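PDB 3MN8: carboxypeptidase D from Drosophila melanogaster, which removes C-terminal arginine or lysine residues from peptides and proteins as a zinc-dependent metallocarboxypeptidase, and so helps process growth factors, peptide hormones and neuropeptides. Local coordinates for residues R246-L251 / F292-S297. Residues are numbered along the deposited sequence; the frame is centred on the assembly and turned at random.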
loop_
_atom_site.group_PDB
_atom_site.type_symbol
_atom_site.label_atom_id
_atom_site.label_comp_id
_atom_site.label_asym_id
_atom_site.label_seq_id
_atom_site.Cartn_x
_atom_site.Cartn_y
_atom_site.Cartn_z
ATOM N N ARG A 246 5.906 0.472 16.062
ATOM C CA ARG A 246 4.728 1.111 16.625
ATOM C C ARG A 246 3.767 1.516 15.504
ATOM O O ARG A 246 2.607 1.112 15.489
ATOM C CB ARG A 246 5.116 2.337 17.445
ATOM C CG ARG A 246 6.124 2.064 18.525
ATOM C CD ARG A 246 6.684 3.367 19.078
ATOM N NE ARG A 246 6.019 3.790 20.310
ATOM C CZ ARG A 246 6.203 4.974 20.886
ATOM N NH1 ARG A 246 7.026 5.864 20.340
ATOM N NH2 ARG A 246 5.560 5.276 22.004
ATOM N N VAL A 247 4.256 2.313 14.561
ATOM C CA VAL A 247 3.415 2.773 13.466
ATOM C C VAL A 247 2.840 1.590 12.702
ATOM O O VAL A 247 1.654 1.567 12.341
ATOM C CB VAL A 247 4.185 3.684 12.493
ATOM C CG1 VAL A 247 3.397 3.862 11.214
ATOM C CG2 VAL A 247 4.461 5.030 13.140
ATOM N N PHE A 248 3.686 0.599 12.462
ATOM C CA PHE A 248 3.244 -0.555 11.703
ATOM C C PHE A 248 2.099 -1.245 12.409
ATOM O O PHE A 248 1.081 -1.550 11.789
ATOM C CB PHE A 248 4.402 -1.507 11.389
ATOM C CG PHE A 248 5.010 -1.254 10.046
ATOM C CD1 PHE A 248 4.239 -1.368 8.904
ATOM C CD2 PHE A 248 6.324 -0.868 9.922
ATOM C CE1 PHE A 248 4.774 -1.124 7.663
ATOM C CE2 PHE A 248 6.866 -0.617 8.682
ATOM C CZ PHE A 248 6.086 -0.750 7.546
ATOM N N LYS A 249 2.257 -1.451 13.714
ATOM C CA LYS A 249 1.211 -2.055 14.536
ATOM C C LYS A 249 -0.074 -1.223 14.516
ATOM O O LYS A 249 -1.177 -1.775 14.548
ATOM C CB LYS A 249 1.706 -2.267 15.969
ATOM C CG LYS A 249 2.145 -3.696 16.241
ATOM C CD LYS A 249 2.961 -3.855 17.520
ATOM C CE LYS A 249 3.477 -5.290 17.616
ATOM N NZ LYS A 249 4.683 -5.404 18.482
ATOM N N GLN A 250 0.071 0.103 14.449
ATOM C CA GLN A 250 -1.083 1.000 14.363
ATOM C C GLN A 250 -1.804 0.839 13.019
ATOM O O GLN A 250 -3.030 0.790 12.956
ATOM C CB GLN A 250 -0.673 2.465 14.595
ATOM C CG GLN A 250 -1.863 3.427 14.572
ATOM C CD GLN A 250 -1.562 4.794 15.175
ATOM O OE1 GLN A 250 -0.870 4.909 16.188
ATOM N NE2 GLN A 250 -2.109 5.834 14.565
ATOM N N LEU A 251 -1.029 0.742 11.950
ATOM C CA LEU A 251 -1.590 0.500 10.631
ATOM C C LEU A 251 -2.354 -0.807 10.587
ATOM O O LEU A 251 -3.531 -0.840 10.227
ATOM C CB LEU A 251 -0.482 0.490 9.584
ATOM C CG LEU A 251 0.211 1.843 9.448
ATOM C CD1 LEU A 251 1.402 1.764 8.507
ATOM C CD2 LEU A 251 -0.787 2.922 9.022
ATOM N N PHE A 292 10.208 -4.868 0.659
ATOM C CA PHE A 292 10.943 -4.141 -0.366
ATOM C C PHE A 292 10.570 -2.657 -0.349
ATOM O O PHE A 292 11.440 -1.783 -0.426
ATOM C CB PHE A 292 10.741 -4.737 -1.753
ATOM C CG PHE A 292 11.253 -3.862 -2.848
ATOM C CD1 PHE A 292 12.557 -3.991 -3.288
ATOM C CD2 PHE A 292 10.441 -2.889 -3.425
ATOM C CE1 PHE A 292 13.057 -3.170 -4.295
ATOM C CE2 PHE A 292 10.925 -2.075 -4.434
ATOM C CZ PHE A 292 12.235 -2.210 -4.868
ATOM N N ASN A 293 9.280 -2.377 -0.221
ATOM C CA ASN A 293 8.826 -1.007 -0.017
ATOM C C ASN A 293 9.578 -0.279 1.105
ATOM O O ASN A 293 10.101 0.826 0.917
ATOM C CB ASN A 293 7.319 -0.986 0.255
ATOM C CG ASN A 293 6.489 -1.043 -1.028
ATOM O OD1 ASN A 293 6.041 -0.010 -1.546
ATOM N ND2 ASN A 293 6.279 -2.255 -1.544
ATOM N N TYR A 294 9.644 -0.914 2.267
ATOM C CA TYR A 294 10.178 -0.257 3.453
ATOM C C TYR A 294 11.675 -0.020 3.337
ATOM O O TYR A 294 12.173 1.064 3.648
ATOM C CB TYR A 294 9.857 -1.084 4.706
ATOM C CG TYR A 294 10.267 -0.433 6.010
ATOM C CD1 TYR A 294 9.704 0.784 6.418
ATOM C CD2 TYR A 294 11.209 -1.041 6.848
ATOM C CE1 TYR A 294 10.077 1.379 7.620
ATOM C CE2 TYR A 294 11.588 -0.459 8.051
ATOM C CZ TYR A 294 11.021 0.753 8.435
ATOM O OH TYR A 294 11.397 1.329 9.636
ATOM N N ALA A 295 12.378 -1.045 2.867
ATOM C CA ALA A 295 13.839 -1.061 2.855
ATOM C C ALA A 295 14.460 -0.294 1.691
ATOM O O ALA A 295 15.623 0.083 1.767
ATOM C CB ALA A 295 14.344 -2.496 2.864
ATOM N N PHE A 296 13.705 -0.068 0.619
ATOM C CA PHE A 296 14.277 0.565 -0.566
ATOM C C PHE A 296 13.509 1.815 -0.951
ATOM O O PHE A 296 13.689 2.357 -2.050
ATOM C CB PHE A 296 14.297 -0.413 -1.740
ATOM C CG PHE A 296 15.154 -1.643 -1.502
ATOM C CD1 PHE A 296 14.648 -2.752 -0.831
ATOM C CD2 PHE A 296 16.469 -1.690 -1.960
ATOM C CE1 PHE A 296 15.437 -3.880 -0.623
ATOM C CE2 PHE A 296 17.264 -2.823 -1.747
ATOM C CZ PHE A 296 16.746 -3.912 -1.080
ATOM N N SER A 297 12.638 2.260 -0.050
ATOM C CA SER A 297 11.905 3.501 -0.262
ATOM C C SER A 297 11.384 3.986 1.071
ATOM O O SER A 297 11.693 3.409 2.113
ATOM C CB SER A 297 10.742 3.307 -1.244
ATOM O OG SER A 297 9.574 2.798 -0.603
#
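F248 and Y294 meet as a T-shaped (edge-to-face) aromatic pair in the first carboxypeptidase-like (peptidase M14) domain, where they join helix 245-257 to helix 289-296 beside strands 222-225 and 300-305 of the mixed β-sheet. The ring centroids lie 5.5 Å apart and the planes are inclined at 76°. F248 supplies the edge: its CE2 stands over the CD1-CE1 bond of Y294, 3.9 Å from each of these carbons and off the ring centre toward the rim, while F248 CZ lies slightly farther from CD1. Y294 offers a face, its ring carried toward helix 245-257 because CG is anti to the backbone N (chi1 -175°). The backbones stay well apart, with the CA atoms of F248 and Y294 10.8 Å from each other, and between the two segments only the rings meet. Both residues are buried: F248 also packs on L302, F300 (rings at about 20°) and Y225, and Y294 lies against T242 and P243. K364, from the transthyretin-like part, makes a cation-pi contact with the Y294 ring and hydrogen-bonds through NZ to Y294 O and S297 O, tying helix 289-296 to that domain. The contact lies away from the zinc site, and Y294 OH hydrogen-bonds with OD2 of D244, just before helix 245-257.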